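Long-range contacts in group 3 allergen SMIPP-S YvT004A06 (Sarcoptes scabiei type hominis, PDB 3H7T), which adopts a trypsin-like fold but is an inactivated protease paralogue, and so probably lacks the serine endopeptidase activity generally assigned to its family: residues H78-Y86 with A161-V169; E178-D188 with V199-F210. All coordinates share one frame; numbering follows the deposited sequence.

Contact 1: residues H78-Y86 with A161-V169; sequences HPLTMQNNY and ADKYIYDGV. With ZN (zinc ion), chain E; ZN (zinc ion), chain C.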
loop_
_atom_site.group_PDB
_atom_site.type_symbol
_atom_site.label_atom_id
_atom_site.label_comp_id
_atom_site.label_asym_id
_atom_site.label_seq_id
_atom_site.Cartn_x
_atom_site.Cartn_y
_atom_site.Cartn_z
ATOM N N HIS A 78 12.404 8.148 4.639
ATOM C CA HIS A 78 13.198 8.148 5.862
ATOM C C HIS A 78 12.865 6.912 6.692
ATOM O O HIS A 78 11.858 6.901 7.403
ATOM C CB HIS A 78 12.971 9.433 6.670
ATOM C CG HIS A 78 13.407 10.673 5.955
ATOM N ND1 HIS A 78 14.645 10.791 5.362
ATOM C CD2 HIS A 78 12.772 11.847 5.737
ATOM C CE1 HIS A 78 14.752 11.983 4.804
ATOM N NE2 HIS A 78 13.630 12.642 5.017
ATOM N N PRO A 79 13.712 5.862 6.608
ATOM C CA PRO A 79 13.304 4.594 7.237
ATOM C C PRO A 79 13.152 4.669 8.756
ATOM O O PRO A 79 12.394 3.887 9.316
ATOM C CB PRO A 79 14.403 3.594 6.824
ATOM C CG PRO A 79 15.527 4.400 6.299
ATOM C CD PRO A 79 14.987 5.749 5.875
ATOM N N LEU A 80 13.836 5.603 9.414
ATOM C CA LEU A 80 13.756 5.706 10.877
ATOM C C LEU A 80 12.367 6.105 11.367
ATOM O O LEU A 80 11.847 5.532 12.327
ATOM C CB LEU A 80 14.818 6.658 11.431
ATOM C CG LEU A 80 16.272 6.171 11.420
ATOM C CD1 LEU A 80 17.197 7.254 11.967
ATOM C CD2 LEU A 80 16.443 4.856 12.187
ATOM N N THR A 81 11.765 7.081 10.701
ATOM C CA THR A 81 10.430 7.544 11.058
ATOM C C THR A 81 9.402 6.977 10.095
ATOM O O THR A 81 8.201 7.120 10.308
ATOM C CB THR A 81 10.350 9.071 10.992
ATOM O OG1 THR A 81 10.840 9.509 9.717
ATOM C CG2 THR A 81 11.180 9.690 12.098
ATOM N N MET A 82 9.895 6.347 9.029
ATOM C CA MET A 82 9.073 5.836 7.928
ATOM C C MET A 82 8.315 6.952 7.193
ATOM O O MET A 82 7.266 6.717 6.579
ATOM C CB MET A 82 8.153 4.707 8.398
ATOM C CG MET A 82 8.938 3.527 9.003
ATOM S SD MET A 82 7.969 2.023 9.181
ATOM C CE MET A 82 7.816 1.519 7.475
ATOM N N GLN A 83 8.875 8.158 7.247
ATOM C CA GLN A 83 8.310 9.321 6.555
ATOM C C GLN A 83 8.399 9.130 5.058
ATOM O O GLN A 83 9.395 8.598 4.556
ATOM C CB GLN A 83 9.094 10.583 6.910
ATOM C CG GLN A 83 8.568 11.362 8.089
ATOM C CD GLN A 83 9.281 12.695 8.256
ATOM O OE1 GLN A 83 9.314 13.250 9.352
ATOM N NE2 GLN A 83 9.845 13.222 7.165
ATOM N N ASN A 84 7.371 9.592 4.350
ATOM C CA ASN A 84 7.348 9.556 2.884
ATOM C C ASN A 84 7.501 8.126 2.368
ATOM O O ASN A 84 8.224 7.871 1.407
ATOM C CB ASN A 84 8.448 10.453 2.303
ATOM C CG ASN A 84 8.568 11.783 3.033
ATOM O OD1 ASN A 84 7.569 12.447 3.319
ATOM N ND2 ASN A 84 9.799 12.166 3.355
ATOM N N ASN A 85 6.793 7.204 3.021
ATOM C CA ASN A 85 6.908 5.778 2.742
ATOM C C ASN A 85 6.084 5.367 1.511
ATOM O O ASN A 85 5.077 4.665 1.620
ATOM C CB ASN A 85 6.502 4.996 4.000
ATOM C CG ASN A 85 6.663 3.492 3.859
ATOM O OD1 ASN A 85 7.293 2.991 2.926
ATOM N ND2 ASN A 85 6.077 2.759 4.801
ATOM N N TYR A 86 6.518 5.830 0.341
ATOM C CA TYR A 86 5.940 5.383 -0.925
ATOM C C TYR A 86 7.017 5.229 -1.993
ATOM O O TYR A 86 8.076 5.872 -1.933
ATOM C CB TYR A 86 4.833 6.332 -1.396
ATOM C CG TYR A 86 5.336 7.720 -1.758
ATOM C CD1 TYR A 86 5.519 8.086 -3.088
ATOM C CD2 TYR A 86 5.628 8.657 -0.770
ATOM C CE1 TYR A 86 5.985 9.357 -3.428
ATOM C CE2 TYR A 86 6.100 9.926 -1.096
ATOM C CZ TYR A 86 6.270 10.269 -2.429
ATOM O OH TYR A 86 6.732 11.519 -2.765
ATOM N N ALA A 161 5.823 5.745 20.250
ATOM C CA ALA A 161 5.898 5.455 18.818
ATOM C C ALA A 161 5.275 6.569 17.984
ATOM O O ALA A 161 5.057 6.413 16.780
ATOM C CB ALA A 161 5.240 4.100 18.503
ATOM N N ASP A 162 5.007 7.697 18.630
ATOM C CA ASP A 162 4.332 8.822 17.982
ATOM C C ASP A 162 5.086 9.397 16.777
ATOM O O ASP A 162 4.497 10.110 15.975
ATOM C CB ASP A 162 4.003 9.920 19.005
ATOM C CG ASP A 162 5.199 10.309 19.857
ATOM O OD1 ASP A 162 5.576 11.492 19.801
ATOM O OD2 ASP A 162 5.758 9.442 20.584
ATOM N N LYS A 163 6.368 9.060 16.643
ATOM C CA LYS A 163 7.196 9.490 15.504
ATOM C C LYS A 163 6.697 8.975 14.143
ATOM O O LYS A 163 7.002 9.568 13.104
ATOM C CB LYS A 163 8.657 9.053 15.702
ATOM C CG LYS A 163 8.877 7.537 15.498
ATOM C CD LYS A 163 10.338 7.160 15.354
ATOM C CE LYS A 163 10.938 6.742 16.678
ATOM N NZ LYS A 163 12.311 6.211 16.478
ATOM N N TYR A 164 5.958 7.865 14.151
ATOM C CA TYR A 164 5.411 7.290 12.916
ATOM C C TYR A 164 4.163 8.008 12.410
ATOM O O TYR A 164 3.767 7.812 11.254
ATOM C CB TYR A 164 5.102 5.794 13.091
ATOM C CG TYR A 164 6.316 4.953 13.436
ATOM C CD1 TYR A 164 7.447 4.955 12.617
ATOM C CD2 TYR A 164 6.332 4.161 14.580
ATOM C CE1 TYR A 164 8.566 4.186 12.932
ATOM C CE2 TYR A 164 7.446 3.380 14.904
ATOM C CZ TYR A 164 8.558 3.404 14.077
ATOM O OH TYR A 164 9.661 2.644 14.389
ATOM N N ILE A 165 3.551 8.832 13.263
ATOM C CA ILE A 165 2.290 9.513 12.924
ATOM C C ILE A 165 2.538 10.995 12.619
ATOM O O ILE A 165 2.997 11.762 13.478
ATOM C CB ILE A 165 1.222 9.365 14.056
ATOM C CG1 ILE A 165 1.183 7.917 14.616
ATOM C CG2 ILE A 165 -0.158 9.865 13.593
ATOM C CD1 ILE A 165 0.711 6.859 13.622
ATOM N N TYR A 166 2.217 11.390 11.394
ATOM C CA TYR A 166 2.463 12.765 10.932
ATOM C C TYR A 166 1.434 13.075 9.834
ATOM O O TYR A 166 0.636 12.206 9.486
ATOM C CB TYR A 166 3.927 12.910 10.471
ATOM C CG TYR A 166 4.256 12.191 9.187
ATOM C CD1 TYR A 166 4.490 12.908 8.016
ATOM C CD2 TYR A 166 4.315 10.794 9.129
ATOM C CE1 TYR A 166 4.778 12.262 6.833
ATOM C CE2 TYR A 166 4.608 10.139 7.946
ATOM C CZ TYR A 166 4.830 10.879 6.800
ATOM O OH TYR A 166 5.101 10.255 5.607
ATOM N N ASP A 167 1.430 14.288 9.287
ATOM C CA ASP A 167 0.371 14.680 8.343
ATOM C C ASP A 167 0.346 13.855 7.054
ATOM O O ASP A 167 -0.684 13.787 6.371
ATOM C CB ASP A 167 0.444 16.172 7.994
ATOM C CG ASP A 167 0.223 17.078 9.197
ATOM O OD1 ASP A 167 -0.469 16.689 10.170
ATOM O OD2 ASP A 167 0.739 18.212 9.156
ATOM N N GLY A 168 1.476 13.238 6.714
ATOM C CA GLY A 168 1.582 12.454 5.483
ATOM C C GLY A 168 1.064 11.021 5.611
ATOM O O GLY A 168 1.172 10.229 4.665
ATOM N N VAL A 169 0.537 10.681 6.787
ATOM C CA VAL A 169 -0.197 9.426 6.973
ATOM C C VAL A 169 -1.567 9.658 7.578
ATOM O O VAL A 169 -1.818 10.701 8.190
ATOM C CB VAL A 169 0.582 8.366 7.836
ATOM C CG1 VAL A 169 1.884 7.948 7.144
ATOM C CG2 VAL A 169 0.829 8.850 9.270
HETATM ZN ZN ZN E . 12.968 14.722 5.091
HETATM ZN ZN ZN C . 0.029 17.511 11.898
HETATM O O HOH W 1 5.196 6.550 9.300
HETATM O O HOH W 2 5.106 7.645 5.403
HETATM O O HOH W 3 11.853 15.022 6.827
#
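Two irregular segments run close at Thr81 and Tyr164, whose CA atoms are 5.4 Å apart, and spread to 7.0 Å between the CA atoms of Asn84 and Gly168. Tyr166 makes the main reach across. Its chi1 of 71° sets CG between the backbone N and the carbonyl carbon and sends the ring across to Gln83. Gln83 CG covers one face as a CH-pi contact, 4.0 Å from the ring centroid, while Gly168 C and Val169 N back the opposite face. At the far end of the ring, Tyr166 OH accepts a nearly straight bond from Asn84 N (2.7 Å, N-H...O 166°). Water 2 sits at the ring edge, 2.6 Å from Tyr166 OH, and also joins Met82 O and Asn85 N. Tyr164 presents an edge, with CD1 3.3 Å from Thr81 O. Met82 CG packs on CE1 of the same ring, and chi1 of -58° with an extended chi2 sets Met82 SD obliquely to it, a Met-aromatic contact 5.1 Å from the centroid. At the outer end of the segment, zinc is bound by His78 NE2 at 2.2 Å and by water 3, which accepts a bond from Gln83 NE2; another zinc is held by Asp167 OD1. Tyr220 bonds to both Tyr166 OH and Asn84 OD1 and packs on Tyr86; the neighbouring Asn85, bonded to Gln41, stands where trypsins carry the catalytic aspartate. With Asn84 N, water 2 and Tyr220 gripping its hydroxyl and both faces packed, the Tyr166 ring is fixed in rotation; its phenol meets one backbone N-H directly and two more backbone atoms through water 2.

Contact 2: residues E178-D188 with V199-F210; sequences ETYIGYGDAGD and VASYISSMPSEF. With ZN (zinc ion), chain F.
Ala200 pushes its methyl into a hollow of the 178-188 loop, where CB lies 3.2 Å from Asp185 O and 3.6 Å from Ile181 CD1, with Asp188 CB closing the rim. Two backbone bonds seat this bump: Gly187 N to Ala200 O (2.7 Å) and Ala200 N to Asp188 O (2.8 Å). Beside them Val199 CG1 lies against the bare CA of Gly187. Further along, Tyr202 extends with CG anti to its backbone N (chi1 -180°) and lays its ring against the bend at Gly182 and Tyr183. Tyr183 CA rides over a face of that ring, 4.0 Å from the centroid, and the Tyr183 ring turns an edge to it, an offset edge-to-face pair with planes at 81°; Ile181 CG2 fills in at the Tyr202 edge. The third bump is Ser208 CB, which sits on a face of Tyr180 4.1 Å from the ring centroid, while Phe210 O meets the ring's edge. Tyr180 OH donates to Glu178 OE1 (2.5 Å), and zinc joins Glu178 OE2 to Glu209 OE2, the latter at 2.2 Å. In trypsins these segments wall the primary specificity pocket, and Ala186 occupies the position of the nucleophilic serine. Asp185 receives the N-terminal Ile1, as in active relatives. Phe214 of strand 212-216 backs Ile181 and Ala200, Phe144 of strand 140-147 touches Ile181, and helix 40-43 covers Ala186.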
loop_
_atom_site.group_PDB
_atom_site.type_symbol
_atom_site.label_atom_id
_atom_site.label_comp_id
_atom_site.label_asym_id
_atom_site.label_seq_id
_atom_site.Cartn_x
_atom_site.Cartn_y
_atom_site.Cartn_z
ATOM N N GLU A 178 -11.157 -4.455 15.025
ATOM C CA GLU A 178 -10.312 -5.655 15.104
ATOM C C GLU A 178 -9.817 -6.026 13.693
ATOM O O GLU A 178 -9.909 -7.170 13.250
ATOM C CB GLU A 178 -11.035 -6.809 15.818
ATOM C CG GLU A 178 -10.156 -7.592 16.786
ATOM C CD GLU A 178 -9.541 -6.735 17.879
ATOM O OE1 GLU A 178 -8.329 -6.460 17.800
ATOM O OE2 GLU A 178 -10.256 -6.334 18.820
ATOM N N THR A 179 -9.285 -5.021 13.003
ATOM C CA THR A 179 -8.874 -5.133 11.609
ATOM C C THR A 179 -7.488 -4.492 11.500
ATOM O O THR A 179 -7.292 -3.381 11.975
ATOM C CB THR A 179 -9.901 -4.409 10.687
ATOM O OG1 THR A 179 -11.184 -5.031 10.832
ATOM C CG2 THR A 179 -9.511 -4.500 9.250
ATOM N N TYR A 180 -6.526 -5.202 10.904
ATOM C CA TYR A 180 -5.129 -4.746 10.898
ATOM C C TYR A 180 -4.393 -5.099 9.610
ATOM O O TYR A 180 -4.690 -6.108 8.962
ATOM C CB TYR A 180 -4.350 -5.359 12.073
ATOM C CG TYR A 180 -4.977 -5.178 13.443
ATOM C CD1 TYR A 180 -4.645 -4.084 14.239
ATOM C CD2 TYR A 180 -5.875 -6.126 13.957
ATOM C CE1 TYR A 180 -5.203 -3.918 15.500
ATOM C CE2 TYR A 180 -6.447 -5.967 15.217
ATOM C CZ TYR A 180 -6.106 -4.853 15.981
ATOM O OH TYR A 180 -6.656 -4.680 17.235
ATOM N N ILE A 181 -3.416 -4.265 9.262
ATOM C CA ILE A 181 -2.450 -4.581 8.216
ATOM C C ILE A 181 -1.543 -5.705 8.743
ATOM O O ILE A 181 -1.019 -5.609 9.851
ATOM C CB ILE A 181 -1.653 -3.305 7.830
ATOM C CG1 ILE A 181 -2.561 -2.336 7.056
ATOM C CG2 ILE A 181 -0.338 -3.618 7.061
ATOM C CD1 ILE A 181 -3.066 -2.884 5.683
ATOM N N GLY A 182 -1.403 -6.777 7.962
ATOM C CA GLY A 182 -0.530 -7.893 8.320
ATOM C C GLY A 182 0.823 -7.808 7.638
ATOM O O GLY A 182 1.042 -6.949 6.786
ATOM N N TYR A 183 1.739 -8.696 8.023
ATOM C CA TYR A 183 3.057 -8.790 7.387
ATOM C C TYR A 183 2.840 -9.187 5.938
ATOM O O TYR A 183 2.112 -10.131 5.667
ATOM C CB TYR A 183 3.943 -9.820 8.104
ATOM C CG TYR A 183 5.348 -9.951 7.544
ATOM C CD1 TYR A 183 6.357 -9.070 7.931
ATOM C CD2 TYR A 183 5.672 -10.973 6.643
ATOM C CE1 TYR A 183 7.652 -9.189 7.429
ATOM C CE2 TYR A 183 6.977 -11.105 6.133
ATOM C CZ TYR A 183 7.955 -10.205 6.535
ATOM O OH TYR A 183 9.232 -10.306 6.047
ATOM N N GLY A 184 3.470 -8.463 5.014
ATOM C CA GLY A 184 3.179 -8.616 3.591
ATOM C C GLY A 184 2.159 -7.637 3.009
ATOM O O GLY A 184 1.973 -7.575 1.788
ATOM N N ASP A 185 1.494 -6.878 3.872
ATOM C CA ASP A 185 0.468 -5.918 3.442
ATOM C C ASP A 185 0.979 -4.496 3.228
ATOM O O ASP A 185 0.188 -3.609 2.892
ATOM C CB ASP A 185 -0.699 -5.864 4.439
ATOM C CG ASP A 185 -1.669 -7.024 4.290
ATOM O OD1 ASP A 185 -1.975 -7.440 3.147
ATOM O OD2 ASP A 185 -2.154 -7.506 5.339
ATOM N N ALA A 186 2.273 -4.255 3.423
ATOM C CA ALA A 186 2.832 -2.948 3.060
ATOM C C ALA A 186 2.569 -2.714 1.578
ATOM O O ALA A 186 2.722 -3.628 0.760
ATOM C CB ALA A 186 4.336 -2.871 3.364
ATOM N N GLY A 187 2.125 -1.503 1.245
ATOM C CA GLY A 187 1.872 -1.143 -0.138
ATOM C C GLY A 187 0.448 -1.375 -0.583
ATOM O O GLY A 187 0.063 -0.932 -1.669
ATOM N N ASP A 188 -0.345 -2.058 0.244
ATOM C CA ASP A 188 -1.745 -2.342 -0.094
ATOM C C ASP A 188 -2.494 -1.042 -0.390
ATOM O O ASP A 188 -2.293 -0.044 0.304
ATOM C CB ASP A 188 -2.456 -3.044 1.057
ATOM C CG ASP A 188 -2.163 -4.537 1.130
ATOM O OD1 ASP A 188 -1.290 -5.049 0.393
ATOM O OD2 ASP A 188 -2.829 -5.198 1.954
ATOM N N VAL A 199 -1.821 4.265 0.990
ATOM C CA VAL A 199 -0.951 3.133 0.678
ATOM C C VAL A 199 -0.448 2.569 1.995
ATOM O O VAL A 199 0.237 3.266 2.748
ATOM C CB VAL A 199 0.248 3.542 -0.228
ATOM C CG1 VAL A 199 1.178 2.349 -0.459
ATOM C CG2 VAL A 199 -0.241 4.102 -1.578
ATOM N N ALA A 200 -0.761 1.298 2.267
ATOM C CA ALA A 200 -0.435 0.705 3.567
ATOM C C ALA A 200 1.048 0.729 3.917
ATOM O O ALA A 200 1.912 0.478 3.072
ATOM C CB ALA A 200 -0.983 -0.732 3.670
ATOM N N SER A 201 1.320 1.058 5.176
ATOM C CA SER A 201 2.616 0.855 5.785
ATOM C C SER A 201 2.542 -0.362 6.680
ATOM O O SER A 201 1.465 -0.738 7.164
ATOM C CB SER A 201 2.993 2.033 6.679
ATOM O OG SER A 201 3.630 3.036 5.922
ATOM N N TYR A 202 3.703 -0.946 6.930
ATOM C CA TYR A 202 3.827 -1.982 7.946
ATOM C C TYR A 202 4.953 -1.631 8.905
ATOM O O TYR A 202 6.101 -1.539 8.505
ATOM C CB TYR A 202 4.078 -3.346 7.303
ATOM C CG TYR A 202 4.202 -4.448 8.319
ATOM C CD1 TYR A 202 3.064 -5.016 8.902
ATOM C CD2 TYR A 202 5.454 -4.916 8.715
ATOM C CE1 TYR A 202 3.177 -6.028 9.863
ATOM C CE2 TYR A 202 5.577 -5.935 9.658
ATOM C CZ TYR A 202 4.441 -6.483 10.224
ATOM O OH TYR A 202 4.577 -7.485 11.155
ATOM N N ILE A 203 4.617 -1.421 10.168
ATOM C CA ILE A 203 5.624 -1.068 11.164
ATOM C C ILE A 203 5.952 -2.312 11.988
ATOM O O ILE A 203 5.200 -2.703 12.881
ATOM C CB ILE A 203 5.163 0.100 12.065
ATOM C CG1 ILE A 203 4.660 1.274 11.204
ATOM C CG2 ILE A 203 6.297 0.538 12.993
ATOM C CD1 ILE A 203 3.951 2.393 11.990
ATOM N N SER A 204 7.084 -2.933 11.677
ATOM C CA SER A 204 7.437 -4.221 12.274
ATOM C C SER A 204 7.463 -4.188 13.810
ATOM O O SER A 204 7.158 -5.185 14.447
ATOM C CB SER A 204 8.759 -4.739 11.700
ATOM O OG SER A 204 9.804 -3.810 11.900
ATOM N N SER A 205 7.785 -3.038 14.402
ATOM C CA SER A 205 7.851 -2.949 15.865
ATOM C C SER A 205 6.485 -2.842 16.554
ATOM O O SER A 205 6.394 -3.004 17.769
ATOM C CB SER A 205 8.791 -1.826 16.324
ATOM O OG SER A 205 8.266 -0.538 16.040
ATOM N N MET A 206 5.427 -2.594 15.786
ATOM C CA MET A 206 4.112 -2.364 16.369
ATOM C C MET A 206 3.336 -3.655 16.642
ATOM O O MET A 206 3.210 -4.510 15.762
ATOM C CB MET A 206 3.288 -1.404 15.506
ATOM C CG MET A 206 3.803 0.046 15.503
ATOM S SD MET A 206 3.881 0.858 17.117
ATOM C CE MET A 206 2.154 0.801 17.588
ATOM N N PRO A 207 2.822 -3.805 17.876
ATOM C CA PRO A 207 1.899 -4.897 18.165
ATOM C C PRO A 207 0.497 -4.529 17.694
ATOM O O PRO A 207 0.273 -3.397 17.259
ATOM C CB PRO A 207 1.928 -4.969 19.693
ATOM C CG PRO A 207 2.129 -3.547 20.103
ATOM C CD PRO A 207 3.060 -2.960 19.065
ATOM N N SER A 208 -0.440 -5.470 17.780
ATOM C CA SER A 208 -1.838 -5.156 17.501
ATOM C C SER A 208 -2.445 -4.274 18.596
ATOM O O SER A 208 -1.777 -3.938 19.587
ATOM C CB SER A 208 -2.666 -6.429 17.272
ATOM O OG SER A 208 -2.664 -7.267 18.410
ATOM N N GLU A 209 -3.715 -3.915 18.399
ATOM C CA GLU A 209 -4.489 -2.997 19.256
ATOM C C GLU A 209 -4.266 -1.526 18.919
ATOM O O GLU A 209 -4.974 -0.659 19.430
ATOM C CB GLU A 209 -4.293 -3.258 20.763
ATOM C CG GLU A 209 -4.621 -4.675 21.222
ATOM C CD GLU A 209 -6.077 -5.065 21.040
ATOM O OE1 GLU A 209 -6.970 -4.325 21.505
ATOM O OE2 GLU A 209 -6.329 -6.139 20.453
ATOM N N PHE A 210 -3.289 -1.242 18.063
ATOM C CA PHE A 210 -3.080 0.114 17.568
ATOM C C PHE A 210 -3.626 0.166 16.145
ATOM O O PHE A 210 -3.585 -0.844 15.435
ATOM C CB PHE A 210 -1.598 0.496 17.584
ATOM C CG PHE A 210 -0.971 0.488 18.965
ATOM C CD1 PHE A 210 -0.751 1.675 19.646
ATOM C CD2 PHE A 210 -0.597 -0.711 19.577
ATOM C CE1 PHE A 210 -0.165 1.683 20.913
ATOM C CE2 PHE A 210 -0.017 -0.710 20.849
ATOM C CZ PHE A 210 0.192 0.490 21.515
HETATM ZN ZN ZN F . -8.454 -6.666 20.621
HETATM O O HOH W 4 -9.101 -5.637 22.175
#

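From the N terminus, the chain first forms the barrel that includes strand 65-74; contact 1 starts in the loop leading from it to strand 87-91. That contact closes a loop of 74 residues, bringing this barrel loop against the turn that precedes strand 169-172 of the second sheet. Contact 2 opens only afterwards and closes the short hairpin of strands 189-192 and 195-200, so the two follow in series, neither nesting nor crossing. They nevertheless touch: Asn85 ND2 makes a weak hydrogen bond to Ser201 OG, and Tyr164 packs on Ile203. Gln41, where trypsins carry the catalytic histidine, bonds to both Asn85 and Tyr202, joining the two contacts across the former active-site cleft.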